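Local coordinates for protein ceramide very long chain fatty acid hydroxylase SCS7 (Saccharomyces cerevisiae, PDB 4ZR1) that hydroxylates the very long chain fatty acids of ceramides, probably at C-2 and at a histidine-bound dimetal centre on the cytoplasmic side of the membrane, at residues K86-L91 with K184-M189; F133-G138 with G217-L222; L144-L149 with F263-W268; N258-F263 with P283-K288. All coordinates share one frame; numbering follows the deposited sequence.

Contact 1 of 4, residues K86-L91 with K184-M189; sequences KGSAPL and KYRLVM. With BOG (octyl beta-D-glucopyranoside), chain E.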
loop_
_atom_site.group_PDB
_atom_site.type_symbol
_atom_site.label_atom_id
_atom_site.label_comp_id
_atom_site.label_asym_id
_atom_site.label_seq_id
_atom_site.Cartn_x
_atom_site.Cartn_y
_atom_site.Cartn_z
ATOM N N LYS A 86 1.099 11.487 -16.701
ATOM C CA LYS A 86 2.309 10.712 -16.933
ATOM C C LYS A 86 3.357 10.981 -15.857
ATOM O O LYS A 86 4.275 10.185 -15.669
ATOM C CB LYS A 86 2.866 11.001 -18.332
ATOM C CG LYS A 86 2.199 10.158 -19.416
ATOM C CD LYS A 86 2.769 10.440 -20.790
ATOM C CE LYS A 86 2.423 9.332 -21.772
ATOM N NZ LYS A 86 2.186 9.873 -23.143
ATOM N N GLY A 87 3.204 12.090 -15.141
ATOM C CA GLY A 87 4.148 12.460 -14.099
ATOM C C GLY A 87 3.684 12.090 -12.698
ATOM O O GLY A 87 2.726 11.331 -12.522
ATOM N N SER A 88 4.372 12.629 -11.696
ATOM C CA SER A 88 4.030 12.378 -10.297
ATOM C C SER A 88 3.637 13.662 -9.583
ATOM O O SER A 88 4.389 14.630 -9.594
ATOM C CB SER A 88 5.200 11.719 -9.560
ATOM O OG SER A 88 5.480 10.429 -10.080
ATOM N N ALA A 89 2.464 13.661 -8.953
ATOM C CA ALA A 89 1.975 14.826 -8.197
ATOM C C ALA A 89 2.953 15.270 -7.115
ATOM O O ALA A 89 3.613 14.452 -6.485
ATOM C CB ALA A 89 0.620 14.521 -7.570
ATOM N N PRO A 90 3.058 16.582 -6.903
ATOM C CA PRO A 90 3.983 17.078 -5.881
ATOM C C PRO A 90 3.448 16.867 -4.463
ATOM O O PRO A 90 2.280 17.154 -4.199
ATOM C CB PRO A 90 4.089 18.565 -6.212
ATOM C CG PRO A 90 2.748 18.898 -6.826
ATOM C CD PRO A 90 2.353 17.675 -7.603
ATOM N N LEU A 91 4.288 16.364 -3.562
ATOM C CA LEU A 91 3.891 16.239 -2.163
ATOM C C LEU A 91 4.415 17.424 -1.359
ATOM O O LEU A 91 3.710 17.957 -0.504
ATOM C CB LEU A 91 4.379 14.912 -1.553
ATOM C CG LEU A 91 3.811 13.627 -2.170
ATOM C CD1 LEU A 91 4.053 12.420 -1.280
ATOM C CD2 LEU A 91 2.347 13.765 -2.465
ATOM N N LYS A 184 3.573 5.616 -10.589
ATOM C CA LYS A 184 4.583 4.560 -10.545
ATOM C C LYS A 184 5.715 4.824 -9.541
ATOM O O LYS A 184 6.481 3.919 -9.215
ATOM C CB LYS A 184 5.161 4.322 -11.945
ATOM C CG LYS A 184 5.900 5.506 -12.543
ATOM C CD LYS A 184 6.328 5.226 -13.987
ATOM C CE LYS A 184 6.996 6.446 -14.621
ATOM N NZ LYS A 184 7.406 6.216 -16.035
ATOM N N TYR A 185 5.806 6.038 -9.012
ATOM C CA TYR A 185 6.855 6.306 -8.035
ATOM C C TYR A 185 6.333 6.477 -6.618
ATOM O O TYR A 185 7.099 6.799 -5.721
ATOM C CB TYR A 185 7.658 7.537 -8.429
ATOM C CG TYR A 185 8.486 7.349 -9.683
ATOM C CD1 TYR A 185 9.726 6.727 -9.639
ATOM C CD2 TYR A 185 8.038 7.820 -10.901
ATOM C CE1 TYR A 185 10.482 6.572 -10.781
ATOM C CE2 TYR A 185 8.785 7.667 -12.041
ATOM C CZ TYR A 185 10.005 7.048 -11.983
ATOM O OH TYR A 185 10.735 6.906 -13.141
ATOM N N ARG A 186 5.043 6.238 -6.408
ATOM C CA ARG A 186 4.476 6.308 -5.068
ATOM C C ARG A 186 3.715 5.045 -4.715
ATOM O O ARG A 186 2.683 5.100 -4.049
ATOM C CB ARG A 186 3.542 7.515 -4.933
ATOM C CG ARG A 186 4.231 8.790 -4.484
ATOM C CD ARG A 186 5.086 9.365 -5.588
ATOM N NE ARG A 186 5.635 10.656 -5.197
ATOM C CZ ARG A 186 5.100 11.829 -5.526
ATOM N NH1 ARG A 186 3.999 11.887 -6.277
ATOM N NH2 ARG A 186 5.673 12.947 -5.106
ATOM N N LEU A 187 4.220 3.905 -5.168
ATOM C CA LEU A 187 3.588 2.633 -4.871
ATOM C C LEU A 187 4.418 1.873 -3.840
ATOM O O LEU A 187 3.953 1.624 -2.728
ATOM C CB LEU A 187 3.395 1.817 -6.156
ATOM C CG LEU A 187 2.563 0.535 -6.108
ATOM C CD1 LEU A 187 2.052 0.152 -7.493
ATOM C CD2 LEU A 187 3.389 -0.604 -5.539
ATOM N N VAL A 188 5.642 1.497 -4.198
ATOM C CA VAL A 188 6.449 0.747 -3.250
ATOM C C VAL A 188 6.877 1.657 -2.117
ATOM O O VAL A 188 6.781 2.878 -2.211
ATOM C CB VAL A 188 7.683 0.105 -3.890
ATOM C CG1 VAL A 188 7.275 -0.715 -5.129
ATOM C CG2 VAL A 188 8.720 1.151 -4.224
ATOM N N MET A 189 7.323 1.047 -1.032
ATOM C CA MET A 189 7.648 1.783 0.171
ATOM C C MET A 189 9.019 2.393 0.042
ATOM O O MET A 189 9.957 1.740 -0.395
ATOM C CB MET A 189 7.610 0.873 1.393
ATOM C CG MET A 189 6.312 0.124 1.563
ATOM S SD MET A 189 6.343 -0.779 3.114
ATOM C CE MET A 189 7.083 0.472 4.142
HETATM C C1 BOG E . 3.981 5.252 0.466
HETATM O O1 BOG E . 4.811 6.246 -0.095
HETATM C C2 BOG E . 3.258 4.541 -0.653
HETATM O O2 BOG E . 2.356 5.460 -1.222
HETATM C C3 BOG E . 2.443 3.390 -0.107
HETATM O O3 BOG E . 1.926 2.564 -1.126
HETATM C C4 BOG E . 3.233 2.562 0.860
HETATM O O4 BOG E . 2.331 1.685 1.491
HETATM C C5 BOG E . 3.861 3.461 1.890
HETATM O O5 BOG E . 4.742 4.347 1.234
HETATM C C6 BOG E . 4.564 2.567 2.901
HETATM O O6 BOG E . 5.676 3.195 3.500
HETATM C "C1'" BOG E . 4.740 7.507 0.539
HETATM C "C2'" BOG E . 5.647 8.511 -0.143
HETATM C "C3'" BOG E . 6.038 9.569 0.869
HETATM C "C4'" BOG E . 7.544 9.672 1.027
HETATM C "C5'" BOG E . 7.903 9.998 2.466
HETATM C "C6'" BOG E . 9.320 10.513 2.538
HETATM C "C7'" BOG E . 9.744 10.669 3.981
HETATM C "C8'" BOG E . 9.146 11.938 4.544
#
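Arg186 carries this contact between two loops assigned to the cytoplasmic side. Its CB points toward segment 86-91, and the chain bends at CG (chi2 72°), then runs straight through CD. NE bonds outside the pair, to the carbonyl of Thr100. The guanidinium meets Ala89 O with both terminal nitrogens. Arg186 NH1 lies 2.6 Å from Ala89 O and approaches on a lone pair in the carbonyl plane. Arg186 NH2 lies 2.9 Å from Ala89 O, nearly along the C=O axis. The carbonyl oxygen sits in the guanidinium plane, which fixes the rotation of the group. Each face is covered: Leu91 CG lies 3.5 Å from Arg186 NH2 on one side, and Ser88 CB lies 3.5 Å from Arg186 NH1 on the other. Two carboxylates complete the grip, Asp183 on NH1 and Glu97 on NH2. Asp183 also takes Ser88 OG, while Glu97 accepts from Leu91 N. On the backbone side, octyl glucoside O2 donates to Arg186 O (2.9 Å) and its O3 to Leu187 O (2.7 Å). An alanine here would remove the guanidinium and would probably loosen the join between the two loops, leaving Asp183 and Glu97 without their shared cation. A buried charge flanked by two acids and holding a carbonyl end-on is likely to stay protonated; its side chain is about 6 Å from that of the zinc ligand His177.

Contact 2 of 4, residues F133-G138 with G217-L222; sequences FLFCVG and GFAGGL. With TRD (tridecane), chain K.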
loop_
_atom_site.group_PDB
_atom_site.type_symbol
_atom_site.label_atom_id
_atom_site.label_comp_id
_atom_site.label_asym_id
_atom_site.label_seq_id
_atom_site.Cartn_x
_atom_site.Cartn_y
_atom_site.Cartn_z
ATOM N N PHE A 133 14.198 -24.011 6.835
ATOM C CA PHE A 133 12.838 -24.101 7.349
ATOM C C PHE A 133 12.439 -22.811 8.056
ATOM O O PHE A 133 11.333 -22.319 7.877
ATOM C CB PHE A 133 12.643 -25.274 8.310
ATOM C CG PHE A 133 11.315 -25.220 9.018
ATOM C CD1 PHE A 133 10.129 -25.385 8.302
ATOM C CD2 PHE A 133 11.239 -24.946 10.373
ATOM C CE1 PHE A 133 8.888 -25.296 8.929
ATOM C CE2 PHE A 133 9.996 -24.859 11.013
ATOM C CZ PHE A 133 8.817 -25.038 10.285
ATOM N N LEU A 134 13.342 -22.261 8.854
ATOM C CA LEU A 134 13.039 -21.040 9.588
ATOM C C LEU A 134 12.933 -19.833 8.650
ATOM O O LEU A 134 12.197 -18.881 8.919
ATOM C CB LEU A 134 14.097 -20.804 10.665
ATOM C CG LEU A 134 14.011 -21.765 11.856
ATOM C CD1 LEU A 134 15.076 -21.452 12.873
ATOM C CD2 LEU A 134 12.637 -21.687 12.504
ATOM N N PHE A 135 13.675 -19.876 7.548
ATOM C CA PHE A 135 13.527 -18.885 6.491
ATOM C C PHE A 135 12.090 -18.874 5.975
ATOM O O PHE A 135 11.465 -17.815 5.869
ATOM C CB PHE A 135 14.490 -19.181 5.345
ATOM C CG PHE A 135 14.418 -18.196 4.218
ATOM C CD1 PHE A 135 13.444 -18.307 3.236
ATOM C CD2 PHE A 135 15.342 -17.171 4.124
ATOM C CE1 PHE A 135 13.391 -17.401 2.191
ATOM C CE2 PHE A 135 15.291 -16.267 3.085
ATOM C CZ PHE A 135 14.318 -16.384 2.115
ATOM N N CYS A 136 11.577 -20.065 5.660
ATOM C CA CYS A 136 10.243 -20.212 5.082
ATOM C C CYS A 136 9.148 -19.753 6.035
ATOM O O CYS A 136 8.171 -19.152 5.593
ATOM C CB CYS A 136 10.000 -21.666 4.655
ATOM S SG CYS A 136 11.058 -22.190 3.262
ATOM N N VAL A 137 9.301 -20.006 7.336
ATOM C CA VAL A 137 8.284 -19.544 8.283
ATOM C C VAL A 137 8.340 -18.022 8.364
ATOM O O VAL A 137 7.326 -17.376 8.627
ATOM C CB VAL A 137 8.433 -20.169 9.709
ATOM C CG1 VAL A 137 8.759 -21.629 9.611
ATOM C CG2 VAL A 137 9.493 -19.477 10.516
ATOM N N GLY A 138 9.520 -17.452 8.116
ATOM C CA GLY A 138 9.661 -16.012 7.994
ATOM C C GLY A 138 8.766 -15.488 6.882
ATOM O O GLY A 138 8.038 -14.503 7.067
ATOM N N GLY A 217 15.179 -16.491 10.284
ATOM C CA GLY A 217 13.791 -16.069 10.356
ATOM C C GLY A 217 13.581 -14.666 9.811
ATOM O O GLY A 217 12.661 -14.429 9.027
ATOM N N PHE A 218 14.427 -13.727 10.230
ATOM C CA PHE A 218 14.336 -12.364 9.735
ATOM C C PHE A 218 14.623 -12.301 8.237
ATOM O O PHE A 218 13.981 -11.535 7.515
ATOM C CB PHE A 218 15.302 -11.432 10.477
ATOM C CG PHE A 218 15.289 -10.029 9.959
ATOM C CD1 PHE A 218 14.213 -9.186 10.230
ATOM C CD2 PHE A 218 16.337 -9.549 9.184
ATOM C CE1 PHE A 218 14.185 -7.880 9.744
ATOM C CE2 PHE A 218 16.317 -8.238 8.698
ATOM C CZ PHE A 218 15.235 -7.410 8.975
ATOM N N ALA A 219 15.584 -13.095 7.769
ATOM C CA ALA A 219 15.916 -13.072 6.352
ATOM C C ALA A 219 14.670 -13.413 5.541
ATOM O O ALA A 219 14.392 -12.783 4.522
ATOM C CB ALA A 219 17.055 -14.038 6.041
ATOM N N GLY A 220 13.911 -14.400 6.016
ATOM C CA GLY A 220 12.696 -14.835 5.352
ATOM C C GLY A 220 11.580 -13.796 5.356
ATOM O O GLY A 220 10.971 -13.523 4.321
ATOM N N GLY A 221 11.302 -13.229 6.524
ATOM C CA GLY A 221 10.327 -12.166 6.639
ATOM C C GLY A 221 10.672 -10.989 5.736
ATOM O O GLY A 221 9.789 -10.396 5.100
ATOM N N LEU A 222 11.961 -10.661 5.662
ATOM C CA LEU A 222 12.403 -9.551 4.833
ATOM C C LEU A 222 12.228 -9.885 3.348
ATOM O O LEU A 222 11.763 -9.036 2.571
ATOM C CB LEU A 222 13.856 -9.190 5.141
ATOM C CG LEU A 222 14.392 -7.974 4.388
ATOM C CD1 LEU A 222 13.551 -6.768 4.696
ATOM C CD2 LEU A 222 15.828 -7.728 4.767
HETATM C C1 TRD K . 6.536 -3.515 7.174
HETATM C C2 TRD K . 7.364 -4.254 8.219
HETATM C C3 TRD K . 8.130 -5.387 7.551
HETATM C C4 TRD K . 8.640 -6.406 8.555
HETATM C C5 TRD K . 9.531 -7.423 7.860
HETATM C C6 TRD K . 10.214 -8.297 8.891
HETATM C C7 TRD K . 9.523 -9.646 8.994
HETATM C C8 TRD K . 9.785 -10.316 10.337
HETATM C C9 TRD K . 9.709 -11.831 10.195
HETATM C C10 TRD K . 9.781 -12.563 11.524
HETATM C C11 TRD K . 9.798 -14.066 11.308
HETATM C C12 TRD K . 9.942 -14.800 12.634
HETATM C C13 TRD K . 10.083 -16.309 12.462
#
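Leu134 O has two donors. Gly138 N bonds to it within the helix, and Gly217 CA reaches Leu134 O from the other helix at 3.5 Å, with a C-H...O angle of 159°. Gly217 O is held similarly, though less straight, by Gly221 N in its own helix and by Gly138 CA across the contact. This is a GxxxG-type helix pair within the membrane. Gly217 and Gly221 are four apart on TM4 and pack against TM2. The axes of segments 133-138 and 217-222 approach to 6.4 Å and cross at -39°, a right-handed crossing that suits C-H...O contacts between backbones. Two more such contacts run from Gly220 CA to Phe135 O (3.3 Å) and from Gly221 CA to Gly138 O (3.3 Å). Glycine is what permits this closeness, since a CB on Gly138 would clash with Gly217 O and one on Gly220 with Phe135 O. Phe135 has CG anti to its backbone N (chi1 -179°), which brings its ring over the other helix. The ring lies with one face on Gly220 CA, 3.7 Å from that atom to the ring centroid, and Ala219 CB touches CD2. Met119 of helix 106-125 also packs on Phe135 and Ala219. Along another flank of the pair lies a tridecane chain. A CB on Gly221 would run into it at C9, and Gly221 CA rests 3.5 Å from tridecane C7.

Contact 3 of 4, residues L144-L149 with F263-W268; sequences LIEYGL and FGVTSW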
loop_
_atom_site.group_PDB
_atom_site.type_symbol
_atom_site.label_atom_id
_atom_site.label_comp_id
_atom_site.label_asym_id
_atom_site.label_seq_id
_atom_site.Cartn_x
_atom_site.Cartn_y
_atom_site.Cartn_z
ATOM N N LEU A 144 1.165 -12.755 6.915
ATOM C CA LEU A 144 0.212 -12.426 7.962
ATOM C C LEU A 144 0.356 -10.958 8.344
ATOM O O LEU A 144 -0.636 -10.234 8.447
ATOM C CB LEU A 144 0.408 -13.331 9.181
ATOM C CG LEU A 144 -0.725 -13.240 10.209
ATOM C CD1 LEU A 144 -2.096 -13.507 9.569
ATOM C CD2 LEU A 144 -0.471 -14.203 11.348
ATOM N N ILE A 145 1.601 -10.535 8.551
ATOM C CA ILE A 145 1.958 -9.128 8.689
ATOM C C ILE A 145 1.416 -8.279 7.535
ATOM O O ILE A 145 0.760 -7.249 7.759
ATOM C CB ILE A 145 3.475 -8.972 8.774
ATOM C CG1 ILE A 145 3.968 -9.551 10.104
ATOM C CG2 ILE A 145 3.879 -7.517 8.625
ATOM C CD1 ILE A 145 5.471 -9.719 10.183
ATOM N N GLU A 146 1.691 -8.724 6.309
ATOM C CA GLU A 146 1.141 -8.107 5.099
ATOM C C GLU A 146 -0.369 -7.887 5.201
ATOM O O GLU A 146 -0.858 -6.796 4.931
ATOM C CB GLU A 146 1.458 -8.968 3.874
ATOM C CG GLU A 146 0.723 -8.543 2.614
ATOM C CD GLU A 146 0.797 -9.586 1.507
ATOM O OE1 GLU A 146 -0.263 -9.861 0.891
ATOM O OE2 GLU A 146 1.908 -10.110 1.237
ATOM N N TYR A 147 -1.102 -8.920 5.607
ATOM C CA TYR A 147 -2.547 -8.805 5.826
ATOM C C TYR A 147 -2.884 -7.828 6.958
ATOM O O TYR A 147 -3.811 -7.033 6.832
ATOM C CB TYR A 147 -3.165 -10.181 6.131
ATOM C CG TYR A 147 -4.656 -10.131 6.383
ATOM C CD1 TYR A 147 -5.560 -10.188 5.331
ATOM C CD2 TYR A 147 -5.159 -10.002 7.676
ATOM C CE1 TYR A 147 -6.924 -10.127 5.557
ATOM C CE2 TYR A 147 -6.510 -9.941 7.910
ATOM C CZ TYR A 147 -7.391 -10.007 6.847
ATOM O OH TYR A 147 -8.744 -9.945 7.082
ATOM N N GLY A 148 -2.132 -7.895 8.057
ATOM C CA GLY A 148 -2.425 -7.107 9.246
ATOM C C GLY A 148 -2.129 -5.621 9.125
ATOM O O GLY A 148 -2.963 -4.785 9.484
ATOM N N LEU A 149 -0.935 -5.289 8.640
ATOM C CA LEU A 149 -0.585 -3.902 8.362
ATOM C C LEU A 149 -1.584 -3.273 7.406
ATOM O O LEU A 149 -2.103 -2.190 7.665
ATOM C CB LEU A 149 0.818 -3.796 7.775
ATOM C CG LEU A 149 1.911 -4.125 8.783
ATOM C CD1 LEU A 149 3.286 -3.863 8.197
ATOM C CD2 LEU A 149 1.685 -3.307 10.040
ATOM N N PHE A 263 -7.570 -7.403 1.428
ATOM C CA PHE A 263 -6.351 -6.886 2.045
ATOM C C PHE A 263 -5.103 -7.694 1.692
ATOM O O PHE A 263 -3.988 -7.175 1.770
ATOM C CB PHE A 263 -6.521 -6.814 3.561
ATOM C CG PHE A 263 -7.673 -5.956 3.988
ATOM C CD1 PHE A 263 -7.638 -4.581 3.793
ATOM C CD2 PHE A 263 -8.794 -6.516 4.574
ATOM C CE1 PHE A 263 -8.703 -3.780 4.179
ATOM C CE2 PHE A 263 -9.862 -5.720 4.963
ATOM C CZ PHE A 263 -9.816 -4.347 4.762
ATOM N N GLY A 264 -5.276 -8.953 1.297
ATOM C CA GLY A 264 -4.138 -9.742 0.863
ATOM C C GLY A 264 -3.730 -9.356 -0.547
ATOM O O GLY A 264 -4.598 -9.219 -1.407
ATOM N N VAL A 265 -2.434 -9.166 -0.803
ATOM C CA VAL A 265 -2.030 -8.753 -2.143
ATOM C C VAL A 265 -1.020 -9.735 -2.748
ATOM O O VAL A 265 -0.920 -9.840 -3.976
ATOM C CB VAL A 265 -1.482 -7.249 -2.171
ATOM C CG1 VAL A 265 -1.760 -6.529 -0.859
ATOM C CG2 VAL A 265 -0.017 -7.164 -2.525
ATOM N N THR A 266 -0.302 -10.491 -1.923
ATOM C CA THR A 266 0.431 -11.634 -2.492
ATOM C C THR A 266 -0.478 -12.845 -2.603
ATOM O O THR A 266 -0.150 -13.805 -3.302
ATOM C CB THR A 266 1.661 -12.038 -1.675
ATOM O OG1 THR A 266 1.265 -12.337 -0.334
ATOM C CG2 THR A 266 2.687 -10.924 -1.683
ATOM N N SER A 267 -1.607 -12.798 -1.889
ATOM C CA SER A 267 -2.673 -13.807 -1.987
ATOM C C SER A 267 -3.865 -13.379 -1.148
ATOM O O SER A 267 -3.735 -12.502 -0.297
ATOM C CB SER A 267 -2.208 -15.184 -1.509
ATOM O OG SER A 267 -2.261 -15.258 -0.091
ATOM N N TRP A 268 -5.013 -14.020 -1.365
ATOM C CA TRP A 268 -6.204 -13.743 -0.567
ATOM C C TRP A 268 -6.401 -14.804 0.507
ATOM O O TRP A 268 -7.472 -14.904 1.103
ATOM C CB TRP A 268 -7.442 -13.669 -1.447
ATOM C CG TRP A 268 -7.623 -14.864 -2.293
ATOM C CD1 TRP A 268 -8.048 -16.098 -1.888
ATOM C CD2 TRP A 268 -7.410 -14.953 -3.706
ATOM N NE1 TRP A 268 -8.103 -16.949 -2.966
ATOM C CE2 TRP A 268 -7.717 -16.272 -4.095
ATOM C CE3 TRP A 268 -6.986 -14.044 -4.683
ATOM C CZ2 TRP A 268 -7.610 -16.709 -5.414
ATOM C CZ3 TRP A 268 -6.887 -14.476 -5.993
ATOM C CH2 TRP A 268 -7.195 -15.796 -6.347
#
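Two neighbouring side chains of TM2 meet the loop 263-268, and both cross its side chains obliquely. Glu146 is extended, with CG anti to the backbone N (chi1 170°), so its carboxylate reaches the loop at Val265 and Thr266. Glu146 OE1 accepts two backbone N-H groups, Val265 N at 2.8 Å and Thr266 N at 2.9 Å. Both come from above the carboxylate plane, and the second is nearly straight (177°). Glu146 OE2 takes Thr266 OG1 on its syn lone pair at 2.8 Å. Trp142 NE1 adds a weak bond to OE2. An alanine here would remove the carboxylate and would probably leave Val265 N, Thr266 N and Thr266 OG1 without this acceptor and loosen the hold on the loop. One residue on, Tyr147 lays its ring obliquely against Phe263. Tyr147 CE1 is 3.9 Å from Phe263 CB and lies near the edge of the Phe263 ring. The Tyr147 hydroxyl bonds to Arg151 and Thr276. Phe263 meets the ring of His150 edge-to-face, and Phe263 O accepts from His150 ND1. The arrangement is consistent with a second shell of the histidine-rich dimetal site: the loop held by Glu146 probably helps to position the zinc ligand His150.

Contact 4 of 4, residues N258-F263 with P283-K288; sequences NYQLGF and PLSKMK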
loop_
_atom_site.group_PDB
_atom_site.type_symbol
_atom_site.label_atom_id
_atom_site.label_comp_id
_atom_site.label_asym_id
_atom_site.label_seq_id
_atom_site.Cartn_x
_atom_site.Cartn_y
_atom_site.Cartn_z
ATOM N N ASN A 258 -14.008 -2.002 -3.706
ATOM C CA ASN A 258 -14.197 -2.133 -2.264
ATOM C C ASN A 258 -12.861 -2.211 -1.523
ATOM O O ASN A 258 -12.112 -3.174 -1.695
ATOM C CB ASN A 258 -15.045 -3.380 -1.957
ATOM C CG ASN A 258 -15.632 -3.370 -0.551
ATOM O OD1 ASN A 258 -14.969 -2.987 0.414
ATOM N ND2 ASN A 258 -16.890 -3.786 -0.435
ATOM N N TYR A 259 -12.569 -1.201 -0.701
ATOM C CA TYR A 259 -11.346 -1.191 0.099
ATOM C C TYR A 259 -11.627 -1.557 1.559
ATOM O O TYR A 259 -10.811 -1.287 2.444
ATOM C CB TYR A 259 -10.642 0.175 0.014
ATOM C CG TYR A 259 -11.422 1.369 0.544
ATOM C CD1 TYR A 259 -12.354 2.029 -0.248
ATOM C CD2 TYR A 259 -11.193 1.862 1.824
ATOM C CE1 TYR A 259 -13.059 3.120 0.229
ATOM C CE2 TYR A 259 -11.883 2.960 2.308
ATOM C CZ TYR A 259 -12.817 3.581 1.508
ATOM O OH TYR A 259 -13.507 4.668 1.994
ATOM N N GLN A 260 -12.786 -2.163 1.807
ATOM C CA GLN A 260 -13.067 -2.770 3.106
ATOM C C GLN A 260 -12.768 -4.267 3.037
ATOM O O GLN A 260 -12.882 -4.985 4.034
ATOM C CB GLN A 260 -14.515 -2.529 3.538
ATOM C CG GLN A 260 -14.769 -1.149 4.104
ATOM C CD GLN A 260 -14.872 -0.082 3.034
ATOM O OE1 GLN A 260 -15.581 -0.237 2.036
ATOM N NE2 GLN A 260 -14.138 1.003 3.225
ATOM N N LEU A 261 -12.379 -4.718 1.844
ATOM C CA LEU A 261 -12.031 -6.111 1.595
ATOM C C LEU A 261 -10.767 -6.217 0.738
ATOM O O LEU A 261 -10.238 -5.205 0.273
ATOM C CB LEU A 261 -13.186 -6.825 0.900
ATOM C CG LEU A 261 -14.544 -6.801 1.593
ATOM C CD1 LEU A 261 -15.593 -7.326 0.646
ATOM C CD2 LEU A 261 -14.519 -7.618 2.878
ATOM N N GLY A 262 -10.293 -7.447 0.531
ATOM C CA GLY A 262 -9.175 -7.713 -0.362
ATOM C C GLY A 262 -7.837 -7.198 0.141
ATOM O O GLY A 262 -7.047 -6.634 -0.630
ATOM N N PHE A 263 -7.570 -7.403 1.428
ATOM C CA PHE A 263 -6.351 -6.886 2.045
ATOM C C PHE A 263 -5.103 -7.694 1.692
ATOM O O PHE A 263 -3.988 -7.175 1.770
ATOM C CB PHE A 263 -6.521 -6.814 3.561
ATOM C CG PHE A 263 -7.673 -5.956 3.988
ATOM C CD1 PHE A 263 -7.638 -4.581 3.793
ATOM C CD2 PHE A 263 -8.794 -6.516 4.574
ATOM C CE1 PHE A 263 -8.703 -3.780 4.179
ATOM C CE2 PHE A 263 -9.862 -5.720 4.963
ATOM C CZ PHE A 263 -9.816 -4.347 4.762
ATOM N N PRO A 283 -20.118 -5.732 -2.181
ATOM C CA PRO A 283 -20.723 -4.415 -2.396
ATOM C C PRO A 283 -19.684 -3.375 -2.808
ATOM O O PRO A 283 -18.483 -3.583 -2.612
ATOM C CB PRO A 283 -21.306 -4.063 -1.022
ATOM C CG PRO A 283 -21.242 -5.322 -0.216
ATOM C CD PRO A 283 -20.110 -6.104 -0.759
ATOM N N LEU A 284 -20.143 -2.258 -3.359
ATOM C CA LEU A 284 -19.268 -1.111 -3.572
ATOM C C LEU A 284 -19.002 -0.428 -2.228
ATOM O O LEU A 284 -19.734 -0.642 -1.253
ATOM C CB LEU A 284 -19.888 -0.124 -4.561
ATOM C CG LEU A 284 -20.280 -0.654 -5.942
ATOM C CD1 LEU A 284 -20.875 0.461 -6.795
ATOM C CD2 LEU A 284 -19.094 -1.286 -6.640
ATOM N N SER A 285 -17.954 0.387 -2.162
ATOM C CA SER A 285 -17.694 1.157 -0.953
ATOM C C SER A 285 -18.537 2.434 -0.967
ATOM O O SER A 285 -18.932 2.918 -2.033
ATOM C CB SER A 285 -16.204 1.468 -0.825
ATOM O OG SER A 285 -15.484 0.318 -0.403
ATOM N N LYS A 286 -18.836 2.969 0.216
ATOM C CA LYS A 286 -19.755 4.098 0.300
ATOM C C LYS A 286 -19.056 5.380 -0.120
ATOM O O LYS A 286 -17.873 5.565 0.144
ATOM C CB LYS A 286 -20.350 4.225 1.713
ATOM C CG LYS A 286 -19.372 4.518 2.850
ATOM C CD LYS A 286 -20.067 4.345 4.208
ATOM C CE LYS A 286 -19.172 4.720 5.390
ATOM N NZ LYS A 286 -18.976 6.195 5.517
ATOM N N MET A 287 -19.792 6.245 -0.812
ATOM C CA MET A 287 -19.267 7.533 -1.238
ATOM C C MET A 287 -20.020 8.616 -0.479
ATOM O O MET A 287 -20.842 9.332 -1.055
ATOM C CB MET A 287 -19.406 7.719 -2.752
ATOM C CG MET A 287 -19.095 6.461 -3.574
ATOM S SD MET A 287 -18.923 6.774 -5.348
ATOM C CE MET A 287 -19.462 5.219 -6.045
ATOM N N LYS A 288 -19.715 8.719 0.815
ATOM C CA LYS A 288 -20.482 9.513 1.776
ATOM C C LYS A 288 -20.620 10.994 1.414
ATOM O O LYS A 288 -21.661 11.600 1.650
ATOM C CB LYS A 288 -19.849 9.382 3.172
ATOM C CG LYS A 288 -20.819 9.624 4.315
ATOM C CD LYS A 288 -20.116 9.489 5.646
ATOM C CE LYS A 288 -21.097 9.422 6.801
ATOM N NZ LYS A 288 -20.506 8.722 7.976
#
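Asn258 makes the shortest bond across the two loops. Asn258 ND2 donates to Pro283 O at 2.7 Å, from above the carbonyl plane and not on a lone pair. The other end of the same amide turns inward: Asn258 OD1 accepts from Gln260 N, also at 2.7 Å, which makes an Asx turn. CG anti to the backbone N (chi1 -163°) lets the amide serve both partners, and the two bonds fix its rotation. A weak bond follows, from Tyr259 N to Ser285 OG at 3.3 Å. Ser285 CB points toward segment 258-263. Around it, the packing is modest. Ser285 OG approaches the Tyr259 ring obliquely, and Ser285 CB lies 3.7 Å from Tyr259 CE1. Pro283 CD lies beside Asn258 ND2. Outside the pair, Phe28 touches Ser285, and the Tyr259 ring stacks on His79. The bonds between these loops are neutral, one short but off the carbonyl plane, the other weak, and they pin the chain beside Tyr259, whose side chain is about 5 Å from a zinc ion.

Contacts 3 and 4 share Phe263, and their centres are 16 Å apart. Both border the zinc site, with the side chains of Phe263 and Tyr259 about 6 Å and 5 Å from a zinc ion. Leu187 of contact 1 packs on the zinc ligands His177, His232 and His236, while the Arg186 side chain stays about 11 Å from a zinc ion. Contact 1 lies 22 Å from contact 3 between centres. Contacts 2 and 3 both use helix 128-154, with centres 16 Å apart. One tridecane pocket includes Gly138 of contact 2 and Leu149 of contact 3. This helix connects the tridecane-lined membrane end to the dimetal centre. Contacts 2 and 4 have the most distant centres, 33 Å.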